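Local coordinates for protein putative aspartate aminotransferase (Thermus thermophilus, PDB 1IUG) that probably transfers amino groups between amino acids and 2-oxo acids, using pyridoxal 5'-phosphate as its cofactor in the manner of class-V aminotransferases, at residues R77-V82 with E115-E120; F86-Y91 with V101-Y106; A285-P290 with G339-V344. One frame throughout, in Å; residues are numbered along the deposited sequence.

Interaction 1. Residues R77-V82 with E115-E120; sequences RVLVPV and EDVAKE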
loop_
_atom_site.group_PDB
_atom_site.type_symbol
_atom_site.label_atom_id
_atom_site.label_comp_id
_atom_site.label_asym_id
_atom_site.label_seq_id
_atom_site.Cartn_x
_atom_site.Cartn_y
_atom_site.Cartn_z
ATOM N N ARG A 77 -1.680 -19.365 -21.829
ATOM C CA ARG A 77 -2.494 -18.640 -22.809
ATOM C C ARG A 77 -3.654 -17.871 -22.161
ATOM O O ARG A 77 -4.519 -18.472 -21.519
ATOM C CB ARG A 77 -3.088 -19.666 -23.785
ATOM C CG ARG A 77 -2.448 -19.799 -25.161
ATOM C CD ARG A 77 -2.508 -18.530 -25.995
ATOM N NE ARG A 77 -2.502 -18.872 -27.419
ATOM C CZ ARG A 77 -3.054 -18.136 -28.382
ATOM N NH1 ARG A 77 -3.665 -16.997 -28.092
ATOM N NH2 ARG A 77 -3.012 -18.553 -29.641
ATOM N N VAL A 78 -3.686 -16.554 -22.339
ATOM C CA VAL A 78 -4.777 -15.753 -21.783
ATOM C C VAL A 78 -5.338 -14.767 -22.797
ATOM O O VAL A 78 -4.608 -14.182 -23.599
ATOM C CB VAL A 78 -4.384 -14.980 -20.490
ATOM C CG1 VAL A 78 -4.020 -15.954 -19.376
ATOM C CG2 VAL A 78 -3.256 -13.999 -20.768
ATOM N N LEU A 79 -6.653 -14.603 -22.755
ATOM C CA LEU A 79 -7.348 -13.700 -23.653
ATOM C C LEU A 79 -7.686 -12.415 -22.894
ATOM O O LEU A 79 -8.323 -12.457 -21.841
ATOM C CB LEU A 79 -8.610 -14.391 -24.176
ATOM C CG LEU A 79 -9.551 -13.663 -25.128
ATOM C CD1 LEU A 79 -8.779 -13.101 -26.303
ATOM C CD2 LEU A 79 -10.617 -14.640 -25.599
ATOM N N VAL A 80 -7.230 -11.281 -23.423
ATOM C CA VAL A 80 -7.466 -9.985 -22.796
ATOM C C VAL A 80 -8.055 -8.948 -23.751
ATOM O O VAL A 80 -7.351 -8.411 -24.612
ATOM C CB VAL A 80 -6.154 -9.396 -22.202
ATOM C CG1 VAL A 80 -6.428 -8.057 -21.530
ATOM C CG2 VAL A 80 -5.524 -10.374 -21.217
ATOM N N PRO A 81 -9.368 -8.686 -23.641
ATOM C CA PRO A 81 -10.031 -7.699 -24.495
ATOM C C PRO A 81 -9.634 -6.311 -24.005
ATOM O O PRO A 81 -9.552 -6.075 -22.796
ATOM C CB PRO A 81 -11.516 -7.952 -24.225
ATOM C CG PRO A 81 -11.560 -9.373 -23.773
ATOM C CD PRO A 81 -10.362 -9.457 -22.878
ATOM N N VAL A 82 -9.368 -5.400 -24.934
ATOM C CA VAL A 82 -8.987 -4.046 -24.571
ATOM C C VAL A 82 -9.973 -3.044 -25.160
ATOM O O VAL A 82 -10.187 -2.998 -26.371
ATOM C CB VAL A 82 -7.544 -3.727 -25.008
ATOM C CG1 VAL A 82 -7.189 -2.283 -24.662
ATOM C CG2 VAL A 82 -6.580 -4.678 -24.318
ATOM N N GLU A 115 -19.622 -13.571 -28.215
ATOM C CA GLU A 115 -19.163 -14.370 -29.347
ATOM C C GLU A 115 -17.679 -14.151 -29.636
ATOM O O GLU A 115 -17.019 -15.018 -30.210
ATOM C CB GLU A 115 -19.974 -14.044 -30.609
ATOM C CG GLU A 115 -21.471 -13.889 -30.388
ATOM C CD GLU A 115 -21.850 -12.493 -29.923
ATOM O OE1 GLU A 115 -21.552 -11.520 -30.654
ATOM O OE2 GLU A 115 -22.448 -12.368 -28.833
ATOM N N ASP A 116 -17.156 -12.998 -29.231
ATOM C CA ASP A 116 -15.751 -12.681 -29.464
ATOM C C ASP A 116 -14.794 -13.437 -28.551
ATOM O O ASP A 116 -13.643 -13.681 -28.919
ATOM C CB ASP A 116 -15.514 -11.176 -29.329
ATOM C CG ASP A 116 -16.290 -10.361 -30.351
ATOM O OD1 ASP A 116 -16.775 -10.934 -31.351
ATOM O OD2 ASP A 116 -16.411 -9.135 -30.156
ATOM N N VAL A 117 -15.262 -13.794 -27.357
ATOM C CA VAL A 117 -14.428 -14.513 -26.402
ATOM C C VAL A 117 -14.686 -16.016 -26.383
ATOM O O VAL A 117 -14.057 -16.751 -25.617
ATOM C CB VAL A 117 -14.568 -13.938 -24.970
ATOM C CG1 VAL A 117 -14.152 -12.471 -24.956
ATOM C CG2 VAL A 117 -15.999 -14.108 -24.453
ATOM N N ALA A 118 -15.613 -16.473 -27.222
ATOM C CA ALA A 118 -15.927 -17.897 -27.302
ATOM C C ALA A 118 -14.857 -18.592 -28.152
ATOM O O ALA A 118 -15.133 -19.076 -29.248
ATOM C CB ALA A 118 -17.325 -18.098 -27.900
ATOM N N LYS A 119 -13.629 -18.595 -27.638
ATOM C CA LYS A 119 -12.466 -19.191 -28.292
ATOM C C LYS A 119 -11.949 -20.356 -27.456
ATOM O O LYS A 119 -11.773 -20.217 -26.248
ATOM C CB LYS A 119 -11.305 -18.195 -28.325
ATOM C CG LYS A 119 -11.394 -16.921 -29.138
ATOM C CD LYS A 119 -11.595 -17.162 -30.612
ATOM C CE LYS A 119 -11.624 -15.837 -31.369
ATOM N NZ LYS A 119 -11.428 -14.643 -30.483
ATOM N N GLU A 120 -11.636 -21.477 -28.094
ATOM C CA GLU A 120 -11.090 -22.617 -27.364
ATOM C C GLU A 120 -9.562 -22.515 -27.376
ATOM O O GLU A 120 -8.984 -21.952 -28.308
ATOM C CB GLU A 120 -11.539 -23.942 -27.991
ATOM C CG GLU A 120 -11.210 -24.078 -29.472
ATOM C CD GLU A 120 -11.559 -25.446 -30.033
ATOM O OE1 GLU A 120 -12.646 -25.977 -29.707
ATOM O OE2 GLU A 120 -10.741 -25.987 -30.812
#
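L79 lays its CD2 methyl against the backbone and the root of the V117 side chain: CD2 lies 3.9 Å from V117 CA and 4.1 Å from V117 CB. With CG anti to the backbone N (chi1 179°), the leucine extends from strand 77-82 across to the loop, and the same methyl also meets the aliphatic part of K119, at 4.3 Å from its CG. Two residues further along the strand, and on the same face, P81 offers the CG of its ring to V117 CG1 at 4.2 Å. The leucine methyl meets V117 at CA, CB and CG1, and that same CG1 also takes the proline ring. No hydrogen bond passes between 77-82 and 115-120, so the direct contact is apolar packing. Within the loop, A118 centres an inverse gamma turn, whose K119 N to V117 O bond is weak, and K119 bends back so that NZ donates to D116 O at 2.9 Å, nearly along the C=O axis (161°). K119 O also accepts a hydrogen bond from N151 ND2. L79 and P81 both touch L125 of the adjacent strand 124-128, which places V117 over the side of the sheet that these residues form. Strands 77-82 and 124-128 belong to the mixed, largely parallel sheet in the large domain of fold-type I pyridoxal-phosphate enzymes, and here loop 115-120 covers part of one face.

Interaction 2. Residues F86-Y91 with V101-Y106; sequences FSERFY and VERLDY. With PO4 (phosphate ion), chain C.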
loop_
_atom_site.group_PDB
_atom_site.type_symbol
_atom_site.label_atom_id
_atom_site.label_comp_id
_atom_site.label_asym_id
_atom_site.label_seq_id
_atom_site.Cartn_x
_atom_site.Cartn_y
_atom_site.Cartn_z
ATOM N N PHE A 86 -8.124 0.917 -18.319
ATOM C CA PHE A 86 -7.914 -0.176 -17.379
ATOM C C PHE A 86 -7.827 -1.585 -17.950
ATOM O O PHE A 86 -7.122 -2.426 -17.396
ATOM C CB PHE A 86 -8.891 -0.057 -16.205
ATOM C CG PHE A 86 -8.790 1.265 -15.490
ATOM C CD1 PHE A 86 -9.757 2.249 -15.676
ATOM C CD2 PHE A 86 -7.684 1.555 -14.693
ATOM C CE1 PHE A 86 -9.624 3.506 -15.084
ATOM C CE2 PHE A 86 -7.542 2.808 -14.097
ATOM C CZ PHE A 86 -8.513 3.785 -14.295
ATOM N N SER A 87 -8.540 -1.861 -19.039
ATOM C CA SER A 87 -8.426 -3.181 -19.664
ATOM C C SER A 87 -7.044 -3.191 -20.333
ATOM O O SER A 87 -6.377 -4.225 -20.405
ATOM C CB SER A 87 -9.556 -3.439 -20.673
ATOM O OG SER A 87 -9.838 -2.311 -21.479
ATOM N N GLU A 88 -6.755 -2.017 -20.865
ATOM C CA GLU A 88 -5.484 -1.847 -21.452
ATOM C C GLU A 88 -4.609 -2.323 -20.352
ATOM O O GLU A 88 -3.803 -3.226 -20.482
ATOM C CB GLU A 88 -5.111 -0.396 -21.771
ATOM C CG GLU A 88 -3.607 -0.107 -21.735
ATOM C CD GLU A 88 -2.990 -0.013 -23.127
ATOM O OE1 GLU A 88 -2.251 -0.952 -23.494
ATOM O OE2 GLU A 88 -3.247 0.989 -23.817
ATOM N N ARG A 89 -4.779 -1.686 -19.221
ATOM C CA ARG A 89 -4.012 -1.954 -18.013
ATOM C C ARG A 89 -3.784 -3.431 -17.683
ATOM O O ARG A 89 -2.676 -3.851 -17.325
ATOM C CB ARG A 89 -4.699 -1.247 -16.849
ATOM C CG ARG A 89 -3.753 -0.469 -15.932
ATOM C CD ARG A 89 -3.538 -1.163 -14.600
ATOM N NE ARG A 89 -3.478 -0.162 -13.534
ATOM C CZ ARG A 89 -3.486 1.159 -13.685
ATOM N NH1 ARG A 89 -3.572 1.687 -14.900
ATOM N NH2 ARG A 89 -3.408 1.948 -12.624
ATOM N N PHE A 90 -4.815 -4.225 -17.772
ATOM C CA PHE A 90 -4.726 -5.631 -17.516
ATOM C C PHE A 90 -3.775 -6.385 -18.481
ATOM O O PHE A 90 -3.075 -7.340 -18.096
ATOM C CB PHE A 90 -6.137 -6.188 -17.576
ATOM C CG PHE A 90 -6.609 -6.880 -16.348
ATOM C CD1 PHE A 90 -7.972 -7.074 -16.149
ATOM C CD2 PHE A 90 -5.698 -7.384 -15.424
ATOM C CE1 PHE A 90 -8.430 -7.749 -15.051
ATOM C CE2 PHE A 90 -6.162 -8.083 -14.310
ATOM C CZ PHE A 90 -7.531 -8.265 -14.123
ATOM N N TYR A 91 -3.804 -5.949 -19.745
ATOM C CA TYR A 91 -2.987 -6.485 -20.814
ATOM C C TYR A 91 -1.493 -6.369 -20.484
ATOM O O TYR A 91 -0.749 -7.345 -20.592
ATOM C CB TYR A 91 -3.314 -5.750 -22.123
ATOM C CG TYR A 91 -2.336 -6.006 -23.258
ATOM C CD1 TYR A 91 -2.272 -7.251 -23.884
ATOM C CD2 TYR A 91 -1.464 -5.003 -23.701
ATOM C CE1 TYR A 91 -1.365 -7.496 -24.917
ATOM C CE2 TYR A 91 -0.554 -5.240 -24.739
ATOM C CZ TYR A 91 -0.512 -6.490 -25.340
ATOM O OH TYR A 91 0.383 -6.749 -26.355
ATOM N N VAL A 101 -0.323 -13.407 -24.483
ATOM C CA VAL A 101 -1.558 -12.646 -24.532
ATOM C C VAL A 101 -2.186 -12.293 -25.879
ATOM O O VAL A 101 -1.553 -11.654 -26.730
ATOM C CB VAL A 101 -1.384 -11.327 -23.726
ATOM C CG1 VAL A 101 -2.721 -10.623 -23.552
ATOM C CG2 VAL A 101 -0.745 -11.613 -22.370
ATOM N N GLU A 102 -3.445 -12.700 -26.051
ATOM C CA GLU A 102 -4.203 -12.358 -27.249
ATOM C C GLU A 102 -4.941 -11.083 -26.871
ATOM O O GLU A 102 -5.762 -11.071 -25.958
ATOM C CB GLU A 102 -5.210 -13.438 -27.656
ATOM C CG GLU A 102 -6.105 -12.984 -28.819
ATOM C CD GLU A 102 -6.852 -14.121 -29.491
ATOM O OE1 GLU A 102 -8.100 -14.068 -29.544
ATOM O OE2 GLU A 102 -6.192 -15.058 -29.989
ATOM N N ARG A 103 -4.640 -10.022 -27.598
ATOM C CA ARG A 103 -5.194 -8.706 -27.358
ATOM C C ARG A 103 -6.223 -8.345 -28.436
ATOM O O ARG A 103 -5.882 -8.206 -29.612
ATOM C CB ARG A 103 -3.995 -7.746 -27.325
ATOM C CG ARG A 103 -4.165 -6.344 -26.778
ATOM C CD ARG A 103 -5.138 -5.492 -27.533
ATOM N NE ARG A 103 -4.998 -4.071 -27.196
ATOM C CZ ARG A 103 -3.844 -3.415 -27.068
ATOM N NH1 ARG A 103 -2.683 -4.034 -27.243
ATOM N NH2 ARG A 103 -3.852 -2.120 -26.772
ATOM N N LEU A 104 -7.490 -8.252 -28.035
ATOM C CA LEU A 104 -8.571 -7.896 -28.952
ATOM C C LEU A 104 -9.015 -6.452 -28.707
ATOM O O LEU A 104 -9.641 -6.149 -27.687
ATOM C CB LEU A 104 -9.760 -8.844 -28.785
ATOM C CG LEU A 104 -9.544 -10.328 -29.092
ATOM C CD1 LEU A 104 -10.875 -11.058 -28.966
ATOM C CD2 LEU A 104 -8.965 -10.512 -30.494
ATOM N N ASP A 105 -8.702 -5.570 -29.653
ATOM C CA ASP A 105 -9.040 -4.154 -29.535
ATOM C C ASP A 105 -10.460 -3.752 -29.900
ATOM O O ASP A 105 -11.013 -4.199 -30.904
ATOM C CB ASP A 105 -8.066 -3.297 -30.347
ATOM C CG ASP A 105 -6.711 -3.176 -29.689
ATOM O OD1 ASP A 105 -6.559 -2.311 -28.799
ATOM O OD2 ASP A 105 -5.797 -3.942 -30.068
ATOM N N TYR A 106 -11.028 -2.877 -29.078
ATOM C CA TYR A 106 -12.363 -2.345 -29.292
ATOM C C TYR A 106 -12.275 -0.837 -29.164
ATOM O O TYR A 106 -11.419 -0.318 -28.447
ATOM C CB TYR A 106 -13.343 -2.860 -28.236
ATOM C CG TYR A 106 -13.632 -4.330 -28.326
ATOM C CD1 TYR A 106 -12.816 -5.254 -27.684
ATOM C CD2 TYR A 106 -14.724 -4.801 -29.053
ATOM C CE1 TYR A 106 -13.075 -6.611 -27.761
ATOM C CE2 TYR A 106 -14.995 -6.153 -29.136
ATOM C CZ TYR A 106 -14.166 -7.054 -28.486
ATOM O OH TYR A 106 -14.436 -8.398 -28.536
HETATM P P PO4 C . -4.647 5.846 -12.216
HETATM O O1 PO4 C . -3.348 6.493 -11.711
HETATM O O2 PO4 C . -4.929 6.237 -13.672
HETATM O O3 PO4 C . -4.597 4.330 -12.077
HETATM O O4 PO4 C . -5.810 6.414 -11.322
HETATM O O HOH W 1 0.293 -9.633 -27.314
#
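Within the right-handed beta-alpha-beta crossover formed by strand 77-82, helix 85-96 and strand 100-105, Y91 of the helix meets V101 and R103 of the second strand. The helix runs nearly antiparallel to that strand, at 162°, with the two short axes 10.2 Å apart at their closest. R103 crosses the Y91 side chain at about a right angle and covers one face of its ring twice over. Its CG sits 3.7 Å from the ring centroid as a CH-pi contact, offset toward the rim. A bend at chi2 (-62°) then turns the chain along that face, where the guanidinium makes a cation-pi contact, CZ 4.6 Å from the centroid and the group tilted against the ring. V101 comes to the ring edge instead, its CG1 3.4 Å from Y91 CD1. A water near the ring plane joins the phenol to the strand: it lies 3.0 Å from Y91 OH and donates to V101 O. E88, one helical turn before Y91, forms a long salt bridge, OE1 to R103 NH2 at 3.8 Å, with the oxygen well out of the guanidinium plane, so charge alone links them. D105 OD1 pairs with R103 NE at 2.8 Å, though the hydrogen bond is weak. Beyond the helix, R89 NH2 donates to O3 of a phosphate, probably from the crystallisation liquor, at 2.7 Å. R103 thus meets two carboxylates and an aromatic face; the negative groups probably stabilise its charge, while the ring face and the close D105 pair are likely to restrain its position more than the long E88 bridge.

Interaction 3. Residues A285-P290 with G339-V344; sequences AAFYLP and GMFREV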
loop_
_atom_site.group_PDB
_atom_site.type_symbol
_atom_site.label_atom_id
_atom_site.label_comp_id
_atom_site.label_asym_id
_atom_site.label_seq_id
_atom_site.Cartn_x
_atom_site.Cartn_y
_atom_site.Cartn_z
ATOM N N ALA A 285 -20.121 9.269 -15.440
ATOM C CA ALA A 285 -20.832 9.760 -16.620
ATOM C C ALA A 285 -19.786 10.389 -17.542
ATOM O O ALA A 285 -19.138 11.378 -17.182
ATOM C CB ALA A 285 -21.886 10.791 -16.226
ATOM N N ALA A 286 -19.590 9.781 -18.709
ATOM C CA ALA A 286 -18.608 10.268 -19.673
ATOM C C ALA A 286 -19.274 10.955 -20.859
ATOM O O ALA A 286 -20.221 10.425 -21.442
ATOM C CB ALA A 286 -17.726 9.119 -20.145
ATOM N N PHE A 287 -18.762 12.132 -21.215
ATOM C CA PHE A 287 -19.308 12.910 -22.324
ATOM C C PHE A 287 -18.263 13.344 -23.338
ATOM O O PHE A 287 -17.115 13.622 -22.985
ATOM C CB PHE A 287 -19.985 14.184 -21.808
ATOM C CG PHE A 287 -21.153 13.940 -20.902
ATOM C CD1 PHE A 287 -21.034 14.141 -19.531
ATOM C CD2 PHE A 287 -22.375 13.532 -21.419
ATOM C CE1 PHE A 287 -22.120 13.939 -18.684
ATOM C CE2 PHE A 287 -23.468 13.328 -20.584
ATOM C CZ PHE A 287 -23.342 13.531 -19.210
ATOM N N TYR A 288 -18.675 13.413 -24.601
ATOM C CA TYR A 288 -17.795 13.891 -25.661
ATOM C C TYR A 288 -17.891 15.414 -25.601
ATOM O O TYR A 288 -18.984 15.964 -25.429
ATOM C CB TYR A 288 -18.270 13.414 -27.040
ATOM C CG TYR A 288 -17.812 12.026 -27.414
ATOM C CD1 TYR A 288 -18.718 10.967 -27.490
ATOM C CD2 TYR A 288 -16.471 11.769 -27.700
ATOM C CE1 TYR A 288 -18.302 9.686 -27.844
ATOM C CE2 TYR A 288 -16.043 10.489 -28.054
ATOM C CZ TYR A 288 -16.967 9.454 -28.123
ATOM O OH TYR A 288 -16.550 8.188 -28.465
ATOM N N LEU A 289 -16.748 16.087 -25.679
ATOM C CA LEU A 289 -16.716 17.544 -25.656
ATOM C C LEU A 289 -17.396 18.103 -26.903
ATOM O O LEU A 289 -17.268 17.543 -27.992
ATOM C CB LEU A 289 -15.268 18.047 -25.609
ATOM C CG LEU A 289 -14.543 18.055 -24.264
ATOM C CD1 LEU A 289 -13.066 18.314 -24.486
ATOM C CD2 LEU A 289 -15.143 19.114 -23.356
ATOM N N PRO A 290 -18.171 19.191 -26.748
ATOM C CA PRO A 290 -18.856 19.798 -27.893
ATOM C C PRO A 290 -17.819 20.317 -28.886
ATOM O O PRO A 290 -16.668 20.577 -28.521
ATOM C CB PRO A 290 -19.630 20.952 -27.258
ATOM C CG PRO A 290 -19.882 20.472 -25.866
ATOM C CD PRO A 290 -18.565 19.852 -25.491
ATOM N N GLY A 339 -27.584 21.025 -10.921
ATOM C CA GLY A 339 -27.779 22.443 -11.159
ATOM C C GLY A 339 -26.479 23.097 -11.587
ATOM O O GLY A 339 -26.470 23.969 -12.457
ATOM N N MET A 340 -25.380 22.667 -10.969
ATOM C CA MET A 340 -24.052 23.185 -11.282
ATOM C C MET A 340 -23.692 22.805 -12.714
ATOM O O MET A 340 -23.066 23.581 -13.436
ATOM C CB MET A 340 -23.008 22.590 -10.334
ATOM C CG MET A 340 -21.592 23.106 -10.569
ATOM S SD MET A 340 -20.331 22.075 -9.805
ATOM C CE MET A 340 -20.611 22.424 -8.065
ATOM N N PHE A 341 -24.070 21.589 -13.098
ATOM C CA PHE A 341 -23.810 21.081 -14.434
ATOM C C PHE A 341 -24.616 21.930 -15.427
ATOM O O PHE A 341 -24.102 22.300 -16.477
ATOM C CB PHE A 341 -24.188 19.594 -14.511
ATOM C CG PHE A 341 -23.670 18.884 -15.737
ATOM C CD1 PHE A 341 -22.721 19.480 -16.570
ATOM C CD2 PHE A 341 -24.146 17.619 -16.068
ATOM C CE1 PHE A 341 -22.260 18.828 -17.710
ATOM C CE2 PHE A 341 -23.686 16.958 -17.213
ATOM C CZ PHE A 341 -22.743 17.567 -18.034
ATOM N N ARG A 342 -25.853 22.271 -15.060
ATOM C CA ARG A 342 -26.709 23.112 -15.899
ATOM C C ARG A 342 -25.986 24.428 -16.172
ATOM O O ARG A 342 -25.848 24.841 -17.318
ATOM C CB ARG A 342 -28.026 23.459 -15.193
ATOM C CG ARG A 342 -29.004 22.328 -14.950
ATOM C CD ARG A 342 -29.456 21.666 -16.237
ATOM N NE ARG A 342 -30.837 21.171 -16.186
ATOM C CZ ARG A 342 -31.374 20.453 -15.199
ATOM N NH1 ARG A 342 -30.667 20.117 -14.126
ATOM N NH2 ARG A 342 -32.634 20.053 -15.297
ATOM N N GLU A 343 -25.523 25.072 -15.102
ATOM C CA GLU A 343 -24.822 26.352 -15.198
ATOM C C GLU A 343 -23.582 26.317 -16.084
ATOM O O GLU A 343 -23.345 27.247 -16.853
ATOM C CB GLU A 343 -24.457 26.869 -13.805
ATOM C CG GLU A 343 -25.666 27.145 -12.921
ATOM C CD GLU A 343 -25.319 27.853 -11.618
ATOM O OE1 GLU A 343 -24.119 28.090 -11.355
ATOM O OE2 GLU A 343 -26.259 28.176 -10.857
ATOM N N VAL A 344 -22.791 25.253 -15.965
ATOM C CA VAL A 344 -21.579 25.102 -16.771
ATOM C C VAL A 344 -21.946 24.971 -18.250
ATOM O O VAL A 344 -21.237 25.476 -19.120
ATOM C CB VAL A 344 -20.754 23.871 -16.322
ATOM C CG1 VAL A 344 -19.603 23.614 -17.282
ATOM C CG2 VAL A 344 -20.214 24.095 -14.921
#
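Strand 285-288 of the mixed sheet and the C-terminal helix 331-348 are brought together by a pair of buried phenylalanines, F287 and F341. Their side chains come from opposite directions and meet at the outer ring carbons: F287 CE1 is 3.7 Å from F341 CE2 and equally near F341 CZ. The centroids are 5.6 Å apart and the planes make 49°, an oblique pairing that fits neither a parallel stack nor a T-shaped one. F287 CZ, 4.0 Å from F341 CE2, lies near the plane of the F341 ring. On the helix, F341 has CG anti to its own amide nitrogen (chi1 -167°), which carries the ring out from the helix toward the strand. No hydrogen bond crosses, so ring packing alone joins the two segments. Replacing F287 with a serine would probably open a gap beside F341 and leave that ring without its aromatic neighbour on the strand. The F287 side chain is about 7 Å from that of R322, a residue predicted to bind substrate. The F287 ring also meets those of Y265, on helix 250-270, and F321, on the adjacent strand 320-323. F341 in turn packs on V267 of the same long helix and on L323 of strand 320-323, so the phenylalanine pair lies where the sheet, helix 250-270 and helix 331-348 converge.

From the N terminus, strand 77-82 opens interaction 1, which closes only when the loop at 115-120 returns to that strand. Interaction 2 is nested within this span, joining 86-91 to 101-106 by way of the crossover. The two contacts touch through probable hydrogen bonds between D116 OD2 and Y106 OH (2.7 Å) and from Y106 N to V82 O (2.8 Å). They lie on the neighbouring strands 77-82 and 100-105 of the seven-stranded sheet. Interaction 3 follows in series, linking 285-290 to 339-344 in a different sheet and the terminal helix. Its centre is about 36 Å from that of interaction 1 and about 29 Å from that of interaction 2, with no direct touch.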